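Local atomic coordinates of 4-aminobutyrate transaminase (PDB entry 6WOP), a protein that probably catalyses the pyridoxal-phosphate-dependent transfer of the amino group of 4-aminobutyrate to 2-oxoglutarate, as a class-III aminotransferase. Residues E331-L336 / T348-L353; V357-E362 / Q413-L418. All coordinates share one frame; numbering follows the deposited sequence.

Contact 1. Residues E331-L336 / T348-L353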
ATOM      1  N   GLU A 331      45.434   4.680 -14.172  1.00 30.56           N
ATOM      2  CA  GLU A 331      46.068   3.866 -15.200  1.00 30.55           C
ATOM      3  C   GLU A 331      45.030   3.178 -16.069  1.00 32.11           C
ATOM      4  O   GLU A 331      45.186   3.103 -17.309  1.00 29.94           O
ATOM      5  CB  GLU A 331      47.001   2.832 -14.560  1.00 30.27           C
ATOM      6  CG  GLU A 331      47.715   2.007 -15.611  1.00 32.87           C
ATOM      7  CD  GLU A 331      48.778   1.067 -15.069  1.00 41.38           C
ATOM      8  OE1 GLU A 331      49.397   0.378 -15.911  1.00 48.05           O
ATOM      9  OE2 GLU A 331      48.999   1.030 -13.845  1.00 38.00           O
ATOM     10  N   LEU A 332      43.962   2.662 -15.436  1.00 26.18           N
ATOM     11  CA  LEU A 332      42.862   2.133 -16.224  1.00 27.43           C
ATOM     12  C   LEU A 332      42.204   3.217 -17.087  1.00 29.03           C
ATOM     13  O   LEU A 332      41.825   2.944 -18.235  1.00 29.97           O
ATOM     14  CB  LEU A 332      41.832   1.461 -15.311  1.00 26.94           C
ATOM     15  CG  LEU A 332      40.449   1.143 -15.924  1.00 28.29           C
ATOM     16  CD1 LEU A 332      40.546   0.260 -17.130  1.00 27.87           C
ATOM     17  CD2 LEU A 332      39.547   0.443 -14.880  1.00 24.88           C
ATOM     18  N   VAL A 333      42.017   4.438 -16.565  1.00 27.10           N
ATOM     19  CA  VAL A 333      41.366   5.459 -17.385  1.00 28.47           C
ATOM     20  C   VAL A 333      42.222   5.795 -18.611  1.00 34.29           C
ATOM     21  O   VAL A 333      41.712   5.902 -19.733  1.00 32.94           O
ATOM     22  CB  VAL A 333      41.026   6.705 -16.536  1.00 29.67           C
ATOM     23  CG1 VAL A 333      40.721   7.919 -17.398  1.00 31.10           C
ATOM     24  CG2 VAL A 333      39.769   6.460 -15.701  1.00 29.50           C
ATOM     25  N   ALA A 334      43.546   5.917 -18.440  1.00 31.63           N
ATOM     26  CA  ALA A 334      44.388   6.194 -19.599  1.00 33.91           C
ATOM     27  C   ALA A 334      44.281   5.084 -20.637  1.00 33.81           C
ATOM     28  O   ALA A 334      44.375   5.350 -21.838  1.00 35.58           O
ATOM     29  CB  ALA A 334      45.843   6.383 -19.169  1.00 37.77           C
ATOM     30  N   THR A 335      44.187   3.820 -20.198  1.00 32.10           N
ATOM     31  CA  THR A 335      43.978   2.712 -21.131  1.00 32.19           C
ATOM     32  C   THR A 335      42.637   2.844 -21.868  1.00 32.07           C
ATOM     33  O   THR A 335      42.559   2.608 -23.075  1.00 37.72           O
ATOM     34  CB  THR A 335      44.047   1.394 -20.364  1.00 34.57           C
ATOM     35  OG1 THR A 335      45.411   1.103 -20.115  1.00 35.59           O
ATOM     36  CG2 THR A 335      43.546   0.242 -21.163  1.00 34.49           C
ATOM     37  N   LEU A 336      41.565   3.196 -21.149  1.00 31.67           N
ATOM     38  CA  LEU A 336      40.269   3.373 -21.798  1.00 33.08           C
ATOM     39  C   LEU A 336      40.314   4.515 -22.806  1.00 35.34           C
ATOM     40  O   LEU A 336      39.651   4.463 -23.857  1.00 39.97           O
ATOM     41  CB  LEU A 336      39.207   3.633 -20.741  1.00 29.31           C
ATOM     42  CG  LEU A 336      39.066   2.407 -19.821  1.00 27.27           C
ATOM     43  CD1 LEU A 336      38.015   2.737 -18.828  1.00 27.44           C
ATOM     44  CD2 LEU A 336      38.590   1.256 -20.620  1.00 30.61           C
ATOM     45  N   THR A 348      31.453   5.345 -25.869  1.00 35.49           N
ATOM     46  CA  THR A 348      30.637   6.559 -25.772  1.00 36.16           C
ATOM     47  C   THR A 348      30.886   7.374 -24.512  1.00 37.75           C
ATOM     48  O   THR A 348      30.567   8.572 -24.503  1.00 37.62           O
ATOM     49  CB  THR A 348      29.133   6.256 -25.803  1.00 36.07           C
ATOM     50  OG1 THR A 348      28.784   5.406 -24.694  1.00 35.36           O
ATOM     51  CG2 THR A 348      28.689   5.638 -27.096  1.00 33.48           C
ATOM     52  N   ASP A 349      31.424   6.768 -23.456  1.00 34.32           N
ATOM     53  CA  ASP A 349      31.652   7.481 -22.208  1.00 32.13           C
ATOM     54  C   ASP A 349      32.692   6.707 -21.427  1.00 31.24           C
ATOM     55  O   ASP A 349      32.786   5.485 -21.545  1.00 30.97           O
ATOM     56  CB  ASP A 349      30.384   7.605 -21.341  1.00 33.33           C
ATOM     57  CG  ASP A 349      30.432   8.820 -20.364  1.00 38.05           C
ATOM     58  OD1 ASP A 349      31.472   9.554 -20.397  1.00 39.13           O
ATOM     59  OD2 ASP A 349      29.419   9.059 -19.605  1.00 34.03           O
ATOM     60  N   ILE A 350      33.446   7.433 -20.611  1.00 31.95           N
ATOM     61  CA  ILE A 350      34.328   6.869 -19.596  1.00 28.57           C
ATOM     62  C   ILE A 350      33.980   7.579 -18.295  1.00 29.41           C
ATOM     63  O   ILE A 350      33.947   8.808 -18.263  1.00 35.32           O
ATOM     64  CB  ILE A 350      35.805   7.057 -19.944  1.00 28.96           C
ATOM     65  CG1 ILE A 350      36.150   6.287 -21.253  1.00 29.36           C
ATOM     66  CG2 ILE A 350      36.648   6.570 -18.762  1.00 25.01           C
ATOM     67  CD1 ILE A 350      37.511   6.599 -21.937  1.00 28.26           C
ATOM     68  N   ARG A 351      33.623   6.827 -17.254  1.00 26.13           N
ATOM     69  CA  ARG A 351      33.249   7.438 -15.984  1.00 24.02           C
ATOM     70  C   ARG A 351      34.171   6.922 -14.899  1.00 26.03           C
ATOM     71  O   ARG A 351      34.557   5.755 -14.928  1.00 25.64           O
ATOM     72  CB  ARG A 351      31.805   7.120 -15.610  1.00 22.46           C
ATOM     73  CG  ARG A 351      30.850   7.716 -16.664  1.00 23.10           C
ATOM     74  CD  ARG A 351      29.389   7.496 -16.311  1.00 23.85           C
ATOM     75  NE  ARG A 351      28.893   6.130 -16.559  1.00 28.05           N
ATOM     76  CZ  ARG A 351      28.411   5.675 -17.717  1.00 29.59           C
ATOM     77  NH1 ARG A 351      28.377   6.456 -18.810  1.00 28.51           N
ATOM     78  NH2 ARG A 351      27.972   4.420 -17.783  1.00 28.83           N
ATOM     79  N   ALA A 352      34.484   7.758 -13.912  1.00 23.95           N
ATOM     80  CA  ALA A 352      35.526   7.338 -12.965  1.00 24.13           C
ATOM     81  C   ALA A 352      35.459   8.171 -11.694  1.00 29.27           C
ATOM     82  O   ALA A 352      35.410   9.412 -11.751  1.00 28.39           O
ATOM     83  CB  ALA A 352      36.899   7.498 -13.579  1.00 25.81           C
ATOM     84  N   LEU A 353      35.481   7.501 -10.550  1.00 27.32           N
ATOM     85  CA  LEU A 353      35.901   8.156  -9.315  1.00 27.68           C
ATOM     86  C   LEU A 353      36.825   7.182  -8.595  1.00 25.80           C
ATOM     87  O   LEU A 353      36.377   6.094  -8.232  1.00 24.46           O
ATOM     88  CB  LEU A 353      34.702   8.529  -8.448  1.00 23.99           C
ATOM     89  CG  LEU A 353      35.124   9.364  -7.237  1.00 25.93           C
ATOM     90  CD1 LEU A 353      35.675  10.687  -7.670  1.00 32.03           C
ATOM     91  CD2 LEU A 353      33.919   9.535  -6.302  1.00 24.57           C
TER

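Contact 2. Residues V357-E362 / Q413-L418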
ATOM      1  N   VAL A 357      35.452   2.725 -11.775  1.00 25.82           N
ATOM      2  CA  VAL A 357      35.651   3.099 -13.176  1.00 27.28           C
ATOM      3  C   VAL A 357      34.788   2.220 -14.067  1.00 25.82           C
ATOM      4  O   VAL A 357      34.691   1.005 -13.845  1.00 23.86           O
ATOM      5  CB  VAL A 357      37.134   2.957 -13.623  1.00 28.15           C
ATOM      6  CG1 VAL A 357      37.318   3.429 -15.121  1.00 24.78           C
ATOM      7  CG2 VAL A 357      38.047   3.709 -12.711  1.00 30.07           C
ATOM      8  N   ALA A 358      34.229   2.823 -15.121  1.00 25.34           N
ATOM      9  CA  ALA A 358      33.416   2.095 -16.087  1.00 24.75           C
ATOM     10  C   ALA A 358      33.622   2.673 -17.475  1.00 27.56           C
ATOM     11  O   ALA A 358      33.868   3.869 -17.627  1.00 28.00           O
ATOM     12  CB  ALA A 358      31.928   2.176 -15.741  1.00 21.53           C
ATOM     13  N   VAL A 359      33.423   1.834 -18.496  1.00 26.82           N
ATOM     14  CA  VAL A 359      33.418   2.264 -19.893  1.00 25.77           C
ATOM     15  C   VAL A 359      32.062   1.902 -20.509  1.00 26.03           C
ATOM     16  O   VAL A 359      31.561   0.788 -20.316  1.00 24.74           O
ATOM     17  CB  VAL A 359      34.574   1.658 -20.694  1.00 28.10           C
ATOM     18  CG1 VAL A 359      34.431   0.144 -20.834  1.00 30.76           C
ATOM     19  CG2 VAL A 359      34.679   2.358 -22.061  1.00 27.90           C
ATOM     20  N   GLU A 360      31.429   2.859 -21.172  1.00 30.91           N
ATOM     21  CA  GLU A 360      30.140   2.600 -21.815  1.00 28.05           C
ATOM     22  C   GLU A 360      30.362   2.446 -23.310  1.00 28.84           C
ATOM     23  O   GLU A 360      31.122   3.215 -23.932  1.00 30.00           O
ATOM     24  CB  GLU A 360      29.108   3.709 -21.578  1.00 27.21           C
ATOM     25  CG  GLU A 360      27.735   3.386 -22.225  1.00 27.58           C
ATOM     26  CD  GLU A 360      26.628   4.206 -21.610  1.00 29.74           C
ATOM     27  OE1 GLU A 360      25.535   4.362 -22.208  1.00 32.42           O
ATOM     28  OE2 GLU A 360      26.894   4.740 -20.531  1.00 30.16           O
ATOM     29  N   LEU A 361      29.713   1.449 -23.885  1.00 28.16           N
ATOM     30  CA  LEU A 361      29.873   1.178 -25.304  1.00 31.05           C
ATOM     31  C   LEU A 361      28.566   1.494 -26.010  1.00 33.52           C
ATOM     32  O   LEU A 361      27.527   1.668 -25.373  1.00 36.83           O
ATOM     33  CB  LEU A 361      30.311  -0.282 -25.536  1.00 32.09           C
ATOM     34  CG  LEU A 361      31.690  -0.738 -24.985  1.00 32.20           C
ATOM     35  CD1 LEU A 361      31.676  -1.073 -23.542  1.00 33.18           C
ATOM     36  CD2 LEU A 361      32.152  -1.980 -25.693  1.00 34.27           C
ATOM     37  N   GLU A 362      28.632   1.577 -27.332  1.00 32.69           N
ATOM     38  CA  GLU A 362      27.408   1.903 -28.063  1.00 37.29           C
ATOM     39  C   GLU A 362      26.313   0.877 -27.814  1.00 38.68           C
ATOM     40  O   GLU A 362      25.144   1.230 -27.630  1.00 39.01           O
ATOM     41  CB  GLU A 362      27.695   2.029 -29.552  1.00 40.03           C
ATOM     42  CG  GLU A 362      27.605   3.451 -29.949  1.00 51.38           C
ATOM     43  CD  GLU A 362      28.192   3.713 -31.281  1.00 62.08           C
ATOM     44  OE1 GLU A 362      28.154   2.772 -32.121  1.00 66.49           O
ATOM     45  OE2 GLU A 362      28.687   4.855 -31.481  1.00 64.40           O
ATOM     46  N   GLN A 413      43.004  -6.074 -26.154  1.00 35.81           N
ATOM     47  CA  GLN A 413      42.876  -7.040 -27.238  1.00 39.60           C
ATOM     48  C   GLN A 413      41.410  -7.342 -27.503  1.00 38.14           C
ATOM     49  O   GLN A 413      40.992  -7.482 -28.661  1.00 37.27           O
ATOM     50  CB  GLN A 413      43.640  -8.326 -26.912  1.00 41.04           C
ATOM     51  CG  GLN A 413      45.146  -8.153 -26.867  1.00 47.88           C
ATOM     52  CD  GLN A 413      45.835  -9.201 -25.965  1.00 53.77           C
ATOM     53  OE1 GLN A 413      45.183 -10.107 -25.402  1.00 54.17           O
ATOM     54  NE2 GLN A 413      47.144  -9.050 -25.788  1.00 56.57           N
ATOM     55  N   GLY A 414      40.603  -7.421 -26.438  1.00 34.53           N
ATOM     56  CA  GLY A 414      39.189  -7.679 -26.637  1.00 34.36           C
ATOM     57  C   GLY A 414      38.517  -6.598 -27.451  1.00 36.19           C
ATOM     58  O   GLY A 414      37.761  -6.888 -28.380  1.00 36.65           O
ATOM     59  N   PHE A 415      38.783  -5.333 -27.109  1.00 36.05           N
ATOM     60  CA  PHE A 415      38.247  -4.230 -27.902  1.00 39.28           C
ATOM     61  C   PHE A 415      38.747  -4.301 -29.331  1.00 40.70           C
ATOM     62  O   PHE A 415      38.012  -3.960 -30.262  1.00 38.86           O
ATOM     63  CB  PHE A 415      38.612  -2.879 -27.290  1.00 35.78           C
ATOM     64  CG  PHE A 415      37.668  -2.428 -26.227  1.00 36.14           C
ATOM     65  CD1 PHE A 415      37.872  -2.797 -24.901  1.00 33.00           C
ATOM     66  CD2 PHE A 415      36.576  -1.643 -26.537  1.00 36.87           C
ATOM     67  CE1 PHE A 415      36.993  -2.379 -23.904  1.00 30.42           C
ATOM     68  CE2 PHE A 415      35.673  -1.230 -25.532  1.00 35.48           C
ATOM     69  CZ  PHE A 415      35.901  -1.569 -24.232  1.00 34.00           C
ATOM     70  N   ALA A 416      39.993  -4.753 -29.533  1.00 41.01           N
ATOM     71  CA  ALA A 416      40.509  -4.785 -30.883  1.00 43.84           C
ATOM     72  C   ALA A 416      39.757  -5.786 -31.756  1.00 45.09           C
ATOM     73  O   ALA A 416      39.706  -5.612 -32.976  1.00 44.71           O
ATOM     74  CB  ALA A 416      42.015  -5.067 -30.870  1.00 44.07           C
ATOM     75  N   THR A 417      39.163  -6.832 -31.170  1.00 43.90           N
ATOM     76  CA  THR A 417      38.401  -7.766 -31.999  1.00 43.74           C
ATOM     77  C   THR A 417      37.103  -7.159 -32.513  1.00 45.68           C
ATOM     78  O   THR A 417      36.445  -7.784 -33.345  1.00 47.85           O
ATOM     79  CB  THR A 417      38.086  -9.062 -31.231  1.00 43.85           C
ATOM     80  OG1 THR A 417      37.144  -8.789 -30.177  1.00 39.46           O
ATOM     81  CG2 THR A 417      39.333  -9.665 -30.636  1.00 43.99           C
ATOM     82  N   LEU A 418      36.696  -5.995 -31.984  1.00 46.21           N
ATOM     83  CA  LEU A 418      35.627  -5.147 -32.509  1.00 52.01           C
ATOM     84  C   LEU A 418      36.048  -4.530 -33.823  1.00 59.65           C
ATOM     85  O   LEU A 418      35.249  -4.449 -34.755  1.00 60.14           O
ATOM     86  CB  LEU A 418      35.304  -4.018 -31.529  1.00 50.05           C
ATOM     87  CG  LEU A 418      34.646  -4.304 -30.185  1.00 47.90           C
ATOM     88  CD1 LEU A 418      34.170  -2.977 -29.608  1.00 48.54           C
ATOM     89  CD2 LEU A 418      33.497  -5.274 -30.363  1.00 45.98           C
TER

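Contact 1. Residues E331-L336 / T348-L353
L336 and I350 meet side chain to side chain where helix 321-342 packs on strand 347-353, the edge strand of its sheet within the chain. The short axes of 331-336 and 348-353 run nearly antiparallel, at 174°, and come within 9.6 Å of each other. The side chains meet across the interface through apolar groups alone. I350 carries CG1 anti to its carbonyl carbon (chi1 -63°) and extends onward to CD1, which packs against the backbone and CB of L336: it lies 3.6 Å from L336 CB and equally 3.6 Å from L336 O. The branch methyl CG2 of I350, anti to the backbone N, meets L336 CD1 at 4.1 Å, so both arms of the isoleucine rest on one leucine. One helical turn earlier, V333 uses a single methyl, CG2, which sits 3.7 Å from A352 CB; I350 CG2 is a looser neighbour of the same methyl.

The main side-chain polar bonds of the strand gather round R351, which points away from the helix. R351 NH1 forms a salt bridge with D349 OD2 at 2.9 Å; the carboxylate oxygen lies in the guanidinium plane, but is met on its anti side, 33° out of the carboxylate plane. R351 also bridges to E360 and donates to the carbonyl of G214, which probably fixes the guanidinium's orientation. D349 OD1 accepts a weak hydrogen bond from I350 N, and T348 and D349 together face E360 in a classic beta bulge.

The strand is thus two-faced, with I350 and A352 directed at the helix and R351 away from it. With no polar bond between the segments, helix and strand are joined by a small apolar packing, to which V357 and V359 of the next strand add, while backbone pairing and the R351-E360 salt bridge tie the strand to 356-361.

Contact 2. Residues V357-E362 / Q413-L418
With CG anti to the carbonyl carbon (chi1 -85°), F415 extends its ring from helix 401-416 to the strand, where L361, also with CG anti to its carbonyl carbon (chi1 -64°), sends its CD2 methyl to meet it. The two side chains approach from opposite directions. L361 CD2 lies 3.6 Å from F415 CE2 and 4.0 Å from F415 CZ, coming at the ring obliquely. V359, two residues earlier on the same side of the strand, meets the ring differently: its CG1 methyl stands at the edge, near the ring plane, 4.1 Å from F415 CZ. The far end of the phenyl group therefore rests on two aliphatic residues, and the packing is purely apolar.

G414 O accepts two bonds, from T417 N and from T417 OG1; the hydroxyl donates at 2.7 Å, in the carbonyl plane and on a lone pair, so it adds a second bond to a carbonyl that the threonine's own backbone N-H also reaches.

Helices packed on a mixed sheet in this C-terminal part of the chain are consistent with the smaller domain of class-III (fold type I) aminotransferases. The contact is buried and spans two layers: the strand 356-361 lies between 347-353 and 390-393 in the sheet, with V359 and L361 also touching I391. I339 of helix 321-342 and V370 of helix 364-376 also touch the F415 side chain.

Overall arrangement
Both contacts pack helices on the same mixed sheet, whose adjacent strands 347-353 and 356-361 follow each other in the chain; their centres are about 11 Å apart. Contact 1 is partly buried at the sheet's edge strand, whereas all the touching residues of contact 2 are buried. Each interface is apolar, but contact 1 is made by aliphatic side chains, while an aromatic ring is at the centre of contact 2. The two are joined by polar chemistry between the strands, including the salt bridge of R351 with E360, and by V357 and V359, which also pack on helix 321-342. No other subunit touches either contact.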